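Local structure of uncharacterized protein (Proteus penneri, 3RD4) at residues Lys14-Ala19 and His36-Thr41; Leu54-Ser59 and Ser77-Phe82; Leu6-Val11 and Lys69-Met74. The protein is of unknown function, a small, mostly beta DUF2500-family protein whose sheet runs on into a neighbouring subunit of a four-chain assembly. All blocks are in the same frame, centred on the assembly; numbering follows the deposited sequence.

Contact 1. Residues Lys14-Ala19 and His36-Thr41; sequences KKEIAA and HYYQVT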
loop_
_atom_site.group_PDB
_atom_site.type_symbol
_atom_site.label_atom_id
_atom_site.label_comp_id
_atom_site.label_asym_id
_atom_site.label_seq_id
_atom_site.Cartn_x
_atom_site.Cartn_y
_atom_site.Cartn_z
ATOM N N LYS B 14 1.211 -16.464 1.850
ATOM C CA LYS B 14 2.459 -16.459 2.588
ATOM C C LYS B 14 3.537 -15.895 1.667
ATOM O O LYS B 14 3.715 -16.389 0.560
ATOM C CB LYS B 14 2.818 -17.896 2.972
ATOM C CG LYS B 14 3.957 -18.006 3.957
ATOM C CD LYS B 14 4.558 -19.424 3.983
ATOM C CE LYS B 14 5.717 -19.508 4.999
ATOM N NZ LYS B 14 6.581 -20.715 4.917
ATOM N N LYS B 15 4.261 -14.868 2.108
ATOM C CA LYS B 15 5.322 -14.276 1.284
ATOM C C LYS B 15 6.354 -13.520 2.103
ATOM O O LYS B 15 6.023 -12.908 3.118
ATOM C CB LYS B 15 4.748 -13.297 0.253
ATOM C CG LYS B 15 4.146 -12.014 0.859
ATOM C CD LYS B 15 4.176 -10.838 -0.110
ATOM C CE LYS B 15 3.538 -11.186 -1.424
ATOM N NZ LYS B 15 3.721 -10.089 -2.393
ATOM N N GLU B 16 7.602 -13.558 1.651
ATOM C CA GLU B 16 8.675 -12.843 2.322
ATOM C C GLU B 16 8.900 -11.513 1.584
ATOM O O GLU B 16 8.906 -11.471 0.356
ATOM C CB GLU B 16 9.952 -13.669 2.307
ATOM C CG GLU B 16 10.826 -13.396 3.506
ATOM C CD GLU B 16 12.139 -14.166 3.485
ATOM O OE1 GLU B 16 12.124 -15.377 3.146
ATOM O OE2 GLU B 16 13.185 -13.548 3.827
ATOM N N ILE B 17 9.078 -10.426 2.330
ATOM C CA ILE B 17 9.302 -9.122 1.719
ATOM C C ILE B 17 10.606 -8.472 2.179
ATOM O O ILE B 17 10.672 -7.952 3.303
ATOM C CB ILE B 17 8.170 -8.169 2.062
ATOM C CG1 ILE B 17 6.839 -8.818 1.711
ATOM C CG2 ILE B 17 8.368 -6.854 1.322
ATOM C CD1 ILE B 17 5.630 -7.993 2.123
ATOM N N ALA B 18 11.638 -8.511 1.333
ATOM C CA ALA B 18 12.915 -7.890 1.687
ATOM C C ALA B 18 12.850 -6.472 1.134
ATOM O O ALA B 18 12.903 -6.281 -0.068
ATOM C CB ALA B 18 14.080 -8.661 1.065
ATOM N N ALA B 19 12.716 -5.468 1.991
ATOM C CA ALA B 19 12.626 -4.102 1.479
ATOM C C ALA B 19 13.720 -3.118 1.901
ATOM O O ALA B 19 14.021 -2.978 3.087
ATOM C CB ALA B 19 11.281 -3.522 1.832
ATOM N N HIS B 36 13.402 -7.118 6.683
ATOM C CA HIS B 36 12.727 -8.331 6.221
ATOM C C HIS B 36 11.320 -8.378 6.811
ATOM O O HIS B 36 11.100 -7.958 7.947
ATOM C CB HIS B 36 13.468 -9.576 6.668
ATOM C CG HIS B 36 14.545 -10.001 5.731
ATOM N ND1 HIS B 36 15.674 -9.243 5.498
ATOM C CD2 HIS B 36 14.663 -11.107 4.959
ATOM C CE1 HIS B 36 16.443 -9.865 4.620
ATOM N NE2 HIS B 36 15.852 -10.996 4.278
ATOM N N TYR B 37 10.371 -8.892 6.041
ATOM C CA TYR B 37 8.997 -8.983 6.507
ATOM C C TYR B 37 8.406 -10.334 6.150
ATOM O O TYR B 37 8.378 -10.732 4.985
ATOM C CB TYR B 37 8.152 -7.872 5.881
ATOM C CG TYR B 37 8.539 -6.473 6.315
ATOM C CD1 TYR B 37 8.296 -6.031 7.617
ATOM C CD2 TYR B 37 9.154 -5.589 5.421
ATOM C CE1 TYR B 37 8.654 -4.747 8.017
ATOM C CE2 TYR B 37 9.517 -4.305 5.814
ATOM C CZ TYR B 37 9.264 -3.889 7.112
ATOM O OH TYR B 37 9.611 -2.619 7.509
ATOM N N TYR B 38 7.926 -11.041 7.157
ATOM C CA TYR B 38 7.339 -12.343 6.933
ATOM C C TYR B 38 5.840 -12.202 7.097
ATOM O O TYR B 38 5.317 -12.303 8.207
ATOM C CB TYR B 38 7.925 -13.300 7.954
ATOM C CG TYR B 38 9.420 -13.323 7.874
ATOM C CD1 TYR B 38 10.065 -14.042 6.871
ATOM C CD2 TYR B 38 10.196 -12.629 8.788
ATOM C CE1 TYR B 38 11.452 -14.074 6.787
ATOM C CE2 TYR B 38 11.591 -12.655 8.712
ATOM C CZ TYR B 38 12.208 -13.384 7.710
ATOM O OH TYR B 38 13.577 -13.450 7.636
ATOM N N GLN B 39 5.136 -11.957 6.001
ATOM C CA GLN B 39 3.696 -11.785 6.119
ATOM C C GLN B 39 2.884 -12.964 5.647
ATOM O O GLN B 39 3.196 -13.589 4.639
ATOM C CB GLN B 39 3.234 -10.549 5.354
ATOM C CG GLN B 39 2.895 -10.843 3.923
ATOM C CD GLN B 39 2.146 -9.720 3.266
ATOM O OE1 GLN B 39 1.422 -9.942 2.309
ATOM N NE2 GLN B 39 2.325 -8.506 3.764
ATOM N N VAL B 40 1.837 -13.273 6.393
ATOM C CA VAL B 40 0.950 -14.356 6.014
ATOM C C VAL B 40 -0.475 -13.825 6.049
ATOM O O VAL B 40 -0.839 -13.045 6.923
ATOM C CB VAL B 40 1.117 -15.629 6.933
ATOM C CG1 VAL B 40 1.554 -15.258 8.311
ATOM C CG2 VAL B 40 -0.190 -16.379 7.012
ATOM N N THR B 41 -1.267 -14.211 5.062
ATOM C CA THR B 41 -2.649 -13.754 4.996
ATOM C C THR B 41 -3.621 -14.775 5.600
ATOM O O THR B 41 -3.773 -15.886 5.083
ATOM C CB THR B 41 -3.055 -13.467 3.538
ATOM O OG1 THR B 41 -2.190 -12.464 2.996
ATOM C CG2 THR B 41 -4.481 -12.962 3.473
#

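Contact 2. Residues Leu54-Ser59 and Ser77-Phe82; sequences LNIDKS and SRFVQF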
loop_
_atom_site.group_PDB
_atom_site.type_symbol
_atom_site.label_atom_id
_atom_site.label_comp_id
_atom_site.label_asym_id
_atom_site.label_seq_id
_atom_site.Cartn_x
_atom_site.Cartn_y
_atom_site.Cartn_z
ATOM N N LEU B 54 -1.095 -10.054 8.435
ATOM C CA LEU B 54 -0.111 -9.732 9.453
ATOM C C LEU B 54 1.337 -10.064 9.099
ATOM O O LEU B 54 1.616 -10.974 8.303
ATOM C CB LEU B 54 -0.469 -10.462 10.752
ATOM C CG LEU B 54 -1.948 -10.801 10.953
ATOM C CD1 LEU B 54 -2.125 -11.678 12.168
ATOM C CD2 LEU B 54 -2.742 -9.520 11.091
ATOM N N ASN B 55 2.255 -9.311 9.705
ATOM C CA ASN B 55 3.685 -9.538 9.532
ATOM C C ASN B 55 4.030 -10.237 10.826
ATOM O O ASN B 55 3.712 -9.740 11.898
ATOM C CB ASN B 55 4.444 -8.223 9.426
ATOM C CG ASN B 55 3.955 -7.375 8.281
ATOM O OD1 ASN B 55 3.867 -7.843 7.136
ATOM N ND2 ASN B 55 3.632 -6.116 8.575
ATOM N N ILE B 56 4.646 -11.403 10.729
ATOM C CA ILE B 56 4.967 -12.172 11.912
ATOM C C ILE B 56 6.450 -12.484 11.937
ATOM O O ILE B 56 7.131 -12.314 10.930
ATOM C CB ILE B 56 4.158 -13.497 11.922
ATOM C CG1 ILE B 56 4.552 -14.367 10.732
ATOM C CG2 ILE B 56 2.684 -13.217 11.758
ATOM C CD1 ILE B 56 3.833 -15.695 10.702
ATOM N N ASP B 57 6.947 -12.943 13.081
ATOM C CA ASP B 57 8.362 -13.292 13.230
ATOM C C ASP B 57 8.813 -14.387 12.255
ATOM O O ASP B 57 8.000 -15.184 11.770
ATOM C CB ASP B 57 8.609 -13.745 14.652
ATOM C CG ASP B 57 7.627 -14.800 15.076
ATOM O OD1 ASP B 57 8.033 -15.993 15.141
ATOM O OD2 ASP B 57 6.448 -14.421 15.311
ATOM N N LYS B 58 10.119 -14.436 11.990
ATOM C CA LYS B 58 10.649 -15.408 11.046
ATOM C C LYS B 58 10.349 -16.835 11.428
ATOM O O LYS B 58 9.855 -17.614 10.616
ATOM C CB LYS B 58 12.160 -15.248 10.866
ATOM C CG LYS B 58 12.684 -16.087 9.693
ATOM C CD LYS B 58 14.134 -15.766 9.288
ATOM C CE LYS B 58 15.142 -16.328 10.269
ATOM N NZ LYS B 58 15.015 -17.813 10.386
ATOM N N SER B 59 10.639 -17.177 12.674
ATOM C CA SER B 59 10.417 -18.533 13.136
ATOM C C SER B 59 8.979 -19.056 12.969
ATOM O O SER B 59 8.785 -20.230 12.613
ATOM C CB SER B 59 10.855 -18.656 14.578
ATOM O OG SER B 59 10.732 -20.002 14.972
ATOM N N SER B 77 -3.861 -5.648 17.062
ATOM C CA SER B 77 -3.604 -5.868 15.636
ATOM C C SER B 77 -2.306 -6.631 15.398
ATOM O O SER B 77 -1.947 -6.938 14.254
ATOM C CB SER B 77 -3.521 -4.531 14.907
ATOM O OG SER B 77 -2.339 -3.840 15.281
ATOM N N ARG B 78 -1.608 -6.930 16.490
ATOM C CA ARG B 78 -0.343 -7.641 16.422
ATOM C C ARG B 78 -0.537 -9.153 16.503
ATOM O O ARG B 78 -1.307 -9.656 17.322
ATOM C CB ARG B 78 0.570 -7.161 17.555
ATOM C CG ARG B 78 2.025 -7.600 17.411
ATOM C CD ARG B 78 2.894 -7.137 18.591
ATOM N NE ARG B 78 2.503 -7.749 19.866
ATOM C CZ ARG B 78 2.697 -9.029 20.186
ATOM N NH1 ARG B 78 3.285 -9.851 19.327
ATOM N NH2 ARG B 78 2.296 -9.493 21.368
ATOM N N PHE B 79 0.159 -9.875 15.636
ATOM C CA PHE B 79 0.085 -11.329 15.623
ATOM C C PHE B 79 0.685 -11.853 16.914
ATOM O O PHE B 79 1.702 -11.341 17.359
ATOM C CB PHE B 79 0.887 -11.884 14.445
ATOM C CG PHE B 79 1.087 -13.381 14.482
ATOM C CD1 PHE B 79 0.073 -14.246 14.081
ATOM C CD2 PHE B 79 2.313 -13.925 14.878
ATOM C CE1 PHE B 79 0.278 -15.633 14.066
ATOM C CE2 PHE B 79 2.530 -15.312 14.866
ATOM C CZ PHE B 79 1.509 -16.165 14.457
ATOM N N VAL B 80 0.072 -12.870 17.515
ATOM C CA VAL B 80 0.607 -13.440 18.755
ATOM C C VAL B 80 1.009 -14.889 18.537
ATOM O O VAL B 80 2.091 -15.329 18.952
ATOM C CB VAL B 80 -0.424 -13.408 19.905
ATOM C CG1 VAL B 80 0.227 -13.904 21.188
ATOM C CG2 VAL B 80 -0.961 -12.000 20.091
ATOM N N GLN B 81 0.118 -15.623 17.882
ATOM C CA GLN B 81 0.359 -17.028 17.603
ATOM C C GLN B 81 -0.721 -17.632 16.725
ATOM O O GLN B 81 -1.836 -17.115 16.629
ATOM C CB GLN B 81 0.425 -17.819 18.910
ATOM C CG GLN B 81 0.636 -19.288 18.691
ATOM C CD GLN B 81 2.011 -19.572 18.148
ATOM O OE1 GLN B 81 2.998 -19.455 18.870
ATOM N NE2 GLN B 81 2.092 -19.935 16.868
ATOM N N PHE B 82 -0.381 -18.737 16.079
ATOM C CA PHE B 82 -1.338 -19.431 15.241
ATOM C C PHE B 82 -1.266 -20.888 15.597
ATOM O O PHE B 82 -0.235 -21.528 15.397
ATOM C CB PHE B 82 -1.018 -19.256 13.763
ATOM C CG PHE B 82 -1.840 -20.136 12.868
ATOM C CD1 PHE B 82 -3.225 -20.042 12.869
ATOM C CD2 PHE B 82 -1.232 -21.088 12.049
ATOM C CE1 PHE B 82 -3.993 -20.884 12.082
ATOM C CE2 PHE B 82 -1.997 -21.942 11.252
ATOM C CZ PHE B 82 -3.378 -21.837 11.272
#

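Contact 3. Residues Leu6-Val11 and Lys69-Met74; sequences LYMVEV and KGRLFM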
loop_
_atom_site.group_PDB
_atom_site.type_symbol
_atom_site.label_atom_id
_atom_site.label_comp_id
_atom_site.label_asym_id
_atom_site.label_seq_id
_atom_site.Cartn_x
_atom_site.Cartn_y
_atom_site.Cartn_z
ATOM N N LEU B 6 -9.436 -14.258 19.864
ATOM C CA LEU B 6 -9.260 -15.440 19.033
ATOM C C LEU B 6 -9.981 -15.230 17.697
ATOM O O LEU B 6 -10.999 -14.540 17.626
ATOM C CB LEU B 6 -9.834 -16.694 19.700
ATOM C CG LEU B 6 -9.603 -17.945 18.830
ATOM C CD1 LEU B 6 -8.413 -18.720 19.384
ATOM C CD2 LEU B 6 -10.841 -18.836 18.786
ATOM N N TYR B 7 -9.429 -15.815 16.639
ATOM C CA TYR B 7 -10.015 -15.730 15.312
ATOM C C TYR B 7 -9.852 -17.091 14.633
ATOM O O TYR B 7 -8.732 -17.492 14.307
ATOM C CB TYR B 7 -9.320 -14.668 14.450
ATOM C CG TYR B 7 -9.312 -13.268 15.011
ATOM C CD1 TYR B 7 -8.201 -12.788 15.714
ATOM C CD2 TYR B 7 -10.402 -12.413 14.835
ATOM C CE1 TYR B 7 -8.168 -11.488 16.233
ATOM C CE2 TYR B 7 -10.385 -11.107 15.349
ATOM C CZ TYR B 7 -9.260 -10.653 16.049
ATOM O OH TYR B 7 -9.220 -9.378 16.576
ATOM N N MET B 8 -10.958 -17.812 14.447
ATOM C CA MET B 8 -10.917 -19.105 13.768
ATOM C C MET B 8 -10.579 -18.734 12.338
ATOM O O MET B 8 -11.345 -18.043 11.665
ATOM C CB MET B 8 -12.274 -19.796 13.859
ATOM C CG MET B 8 -12.638 -20.164 15.294
ATOM S SD MET B 8 -11.283 -21.088 16.059
ATOM C CE MET B 8 -11.113 -22.466 14.853
ATOM N N VAL B 9 -9.430 -19.196 11.867
ATOM C CA VAL B 9 -8.983 -18.793 10.556
ATOM C C VAL B 9 -8.457 -19.896 9.659
ATOM O O VAL B 9 -8.440 -21.061 10.029
ATOM C CB VAL B 9 -7.916 -17.692 10.735
ATOM C CG1 VAL B 9 -6.582 -18.301 11.121
ATOM C CG2 VAL B 9 -7.817 -16.872 9.497
ATOM N N GLU B 10 -8.051 -19.496 8.461
ATOM C CA GLU B 10 -7.505 -20.391 7.438
ATOM C C GLU B 10 -6.370 -19.640 6.748
ATOM O O GLU B 10 -6.519 -18.473 6.383
ATOM C CB GLU B 10 -8.594 -20.764 6.421
ATOM C CG GLU B 10 -8.105 -21.431 5.132
ATOM C CD GLU B 10 -9.260 -21.868 4.204
ATOM O OE1 GLU B 10 -10.217 -21.080 3.987
ATOM O OE2 GLU B 10 -9.199 -23.009 3.679
ATOM N N VAL B 11 -5.233 -20.310 6.592
ATOM C CA VAL B 11 -4.067 -19.700 5.971
ATOM C C VAL B 11 -4.219 -19.680 4.459
ATOM O O VAL B 11 -4.227 -20.726 3.828
ATOM C CB VAL B 11 -2.786 -20.469 6.344
ATOM C CG1 VAL B 11 -1.591 -19.776 5.753
ATOM C CG2 VAL B 11 -2.651 -20.568 7.866
ATOM N N LYS B 69 -5.665 -24.758 8.907
ATOM C CA LYS B 69 -6.787 -24.104 9.568
ATOM C C LYS B 69 -6.604 -24.203 11.063
ATOM O O LYS B 69 -6.251 -25.257 11.580
ATOM C CB LYS B 69 -8.115 -24.744 9.175
ATOM C CG LYS B 69 -8.435 -24.611 7.704
ATOM C CD LYS B 69 -9.913 -24.867 7.418
ATOM C CE LYS B 69 -10.178 -24.904 5.906
ATOM N NZ LYS B 69 -11.632 -25.044 5.564
ATOM N N GLY B 70 -6.835 -23.106 11.766
ATOM C CA GLY B 70 -6.668 -23.155 13.202
ATOM C C GLY B 70 -7.124 -21.928 13.961
ATOM O O GLY B 70 -7.930 -21.138 13.479
ATOM N N ARG B 71 -6.614 -21.781 15.175
ATOM C CA ARG B 71 -6.960 -20.647 15.996
ATOM C C ARG B 71 -5.871 -19.621 15.814
ATOM O O ARG B 71 -4.688 -19.960 15.796
ATOM C CB ARG B 71 -7.029 -21.057 17.457
ATOM C CG ARG B 71 -8.144 -22.012 17.761
ATOM C CD ARG B 71 -8.173 -22.336 19.241
ATOM N NE ARG B 71 -6.928 -22.967 19.666
ATOM C CZ ARG B 71 -6.475 -24.114 19.171
ATOM N NH1 ARG B 71 -7.160 -24.761 18.231
ATOM N NH2 ARG B 71 -5.338 -24.615 19.620
ATOM N N LEU B 72 -6.267 -18.367 15.661
ATOM C CA LEU B 72 -5.302 -17.295 15.511
ATOM C C LEU B 72 -5.441 -16.401 16.738
ATOM O O LEU B 72 -6.543 -15.990 17.075
ATOM C CB LEU B 72 -5.600 -16.505 14.234
ATOM C CG LEU B 72 -5.013 -15.100 14.118
ATOM C CD1 LEU B 72 -3.512 -15.174 14.217
ATOM C CD2 LEU B 72 -5.427 -14.479 12.808
ATOM N N PHE B 73 -4.347 -16.133 17.439
ATOM C CA PHE B 73 -4.427 -15.249 18.602
ATOM C C PHE B 73 -3.799 -13.913 18.229
ATOM O O PHE B 73 -2.707 -13.858 17.657
ATOM C CB PHE B 73 -3.686 -15.835 19.816
ATOM C CG PHE B 73 -4.249 -17.136 20.308
ATOM C CD1 PHE B 73 -3.822 -18.342 19.764
ATOM C CD2 PHE B 73 -5.226 -17.156 21.294
ATOM C CE1 PHE B 73 -4.363 -19.555 20.195
ATOM C CE2 PHE B 73 -5.773 -18.358 21.734
ATOM C CZ PHE B 73 -5.341 -19.563 21.181
ATOM N N MET B 74 -4.489 -12.831 18.545
ATOM C CA MET B 74 -3.958 -11.517 18.234
ATOM C C MET B 74 -4.158 -10.580 19.397
ATOM O O MET B 74 -5.202 -10.596 20.048
ATOM C CB MET B 74 -4.654 -10.925 17.012
ATOM C CG MET B 74 -4.071 -11.314 15.668
ATOM S SD MET B 74 -5.074 -10.621 14.341
ATOM C CE MET B 74 -4.742 -8.900 14.581
HETATM O O HOH W 1 -7.406 -8.257 19.237
#

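Contact 1. Residues Lys14-Ala19 and His36-Thr41
Lys15 and Gln39 face each other as a hydrogen-bonded antiparallel pair. The bond from Lys15 N to Gln39 O spans 3.0 Å and meets the carbonyl nearly along its C=O axis; the return bond from Gln39 N to Lys15 O spans 3.2 Å. Both side chains take the crowded first torsion, CG between the backbone N and the carbonyl carbon (chi1 68° and 89°), and so run side by side, CG against CG. Farther along, Ile17 N donates to Tyr37 O at 2.8 Å, and Ile17 CB lies against Tyr37 CB on the same face. This is the start of a beta meander, strand 4-20 turning back as strand 34-44. On the other face Glu16, its CG anti to the backbone N, lays its CG and CD alongside the CE1 corner of Tyr38, the carboxylate tilted about 40° from both the Tyr38 and His36 rings. Its OE2 lies in the plane of the His36 ring, 3.1 Å from CD2. The charged tips are paired from outside: Lys15 NZ forms a salt bridge with Asp51, and Glu16 OE2 with Lys50, both of the second subunit, where Glu16-Ala19 also extend the sheet in a parallel ladder.

Contact 2. Residues Leu54-Ser59 and Ser77-Phe82
Phe79 carries this contact, and no hydrogen bond joins the two segments. With CG anti to its backbone N (chi1 169°), the side chain reaches toward strand 54-56. Its CB meets both the Ile56 CG2 methyl and, at 3.8 Å, Leu54 CD1, whose side chain crosses it at about a right angle. From CG outward the ring lies against Ile56, whose CG2 stands over one face in a CH-pi contact, displaced toward the rim. That methyl is put there by the chi1 of 63°, which leaves CG2 anti to the carbonyl carbon while CG1 takes the crowded position. Leu54 CD1 continues the contact near the ring plane, 3.9 Å from Phe79 CD1. On the other flank Ile56 CB approaches CD2, and Asp57 OD2 lies at the edge, 4.0 Å from CE2. The opposite face is covered by its own strand, where Gln81 N sits over the centre, 3.7 Å above the plane.

That backbone position belongs to a classic beta bulge, in which Val80 and Gln81 both face Phe73. Asp57, the N-cap of helix 58-61, caps a backbone N of its first turn, and OD1 is also hydrogen-bonded to Ser60 OG. Strands 54-56 and 78-82 cross at 54°, as layers rather than neighbours: they are the outermost strands of the antiparallel sheet, which must curl to bring them face to face. Phe79, buried, lies between them, with Leu72 of strand 69-75 beside it and Ile56 resting on Val40 of strand 34-44.

Contact 3. Residues Leu6-Val11 and Lys69-Met74
Two hydrogen-bonded pairs, Tyr7 with Leu72 and Val9 with Gly70, hold these antiparallel strands in register. The bond from Val9 N to Gly70 O is the straightest, 2.9 Å long with an N-H...O angle of 175°, and it enters nearly along the C=O axis. In both return bonds, from Leu72 N and Gly70 N, the donor stands well above the carbonyl plane. The strand directions lie 147° apart, so the ladder is twisted.

The close-packed face carries Tyr7, Val9 and Leu72. Val9 CG1, in the crowded position between the backbone N and the carbonyl carbon, lies 3.7 Å from Leu72 CB. Next to them Met74 crosses Tyr7 at about a right angle: its CB meets the ring edge 3.6 Å from Tyr7 CE1, and its sulfur makes an oblique Met-aromatic contact.

The other face is more open to solvent. Leu6, its CG anti to the backbone N, sends CD1 over one face of the Phe73 ring, 3.9 Å from the centroid, in a CH-pi contact. Met8 folds alongside Arg71, with SD 3.7 Å from Arg71 CG, while the guanidinium turns away to a salt bridge with Glu83. Glu10 and Lys69 run side by side in extended form, but their ion pair is long, 3.7 Å from OE2 to NZ.

Against the close-packed face rest Phe42 of strand 34-44, which meets Val9 and Leu72, and two rings of strand 78-84, Phe79 on Leu72 and Phe82 on Val9. Strand 4-20 is flanked in the sheet by strands 34-44 and 69-75, and Met74 reaches across the interior to Leu52 and Leu54 of strand 50-56.

In the fold
From the N terminus, strand 4-20 serves two contacts: 14-19 pairs with the nearer segment 36-41 in contact 1, and 6-11 with the much later 69-74 in contact 3. The short loop closed by contact 1 is nested inside the long one closed by contact 3. Contact 2 opens after contact 1 has closed, and its segments alternate with those of contact 3, so these two cross. Contacts 1 and 3 lie on opposite sides of the chain's centre and build the middle of the sheet, whose strands run in the order 50-56, 34-44, 4-20, 69-75, 78-84. Contact 2 brings the two outer strands together across the interior, with backbone bonds joining 54-56 to 36-41 and strand 78-84 to strand 69-75.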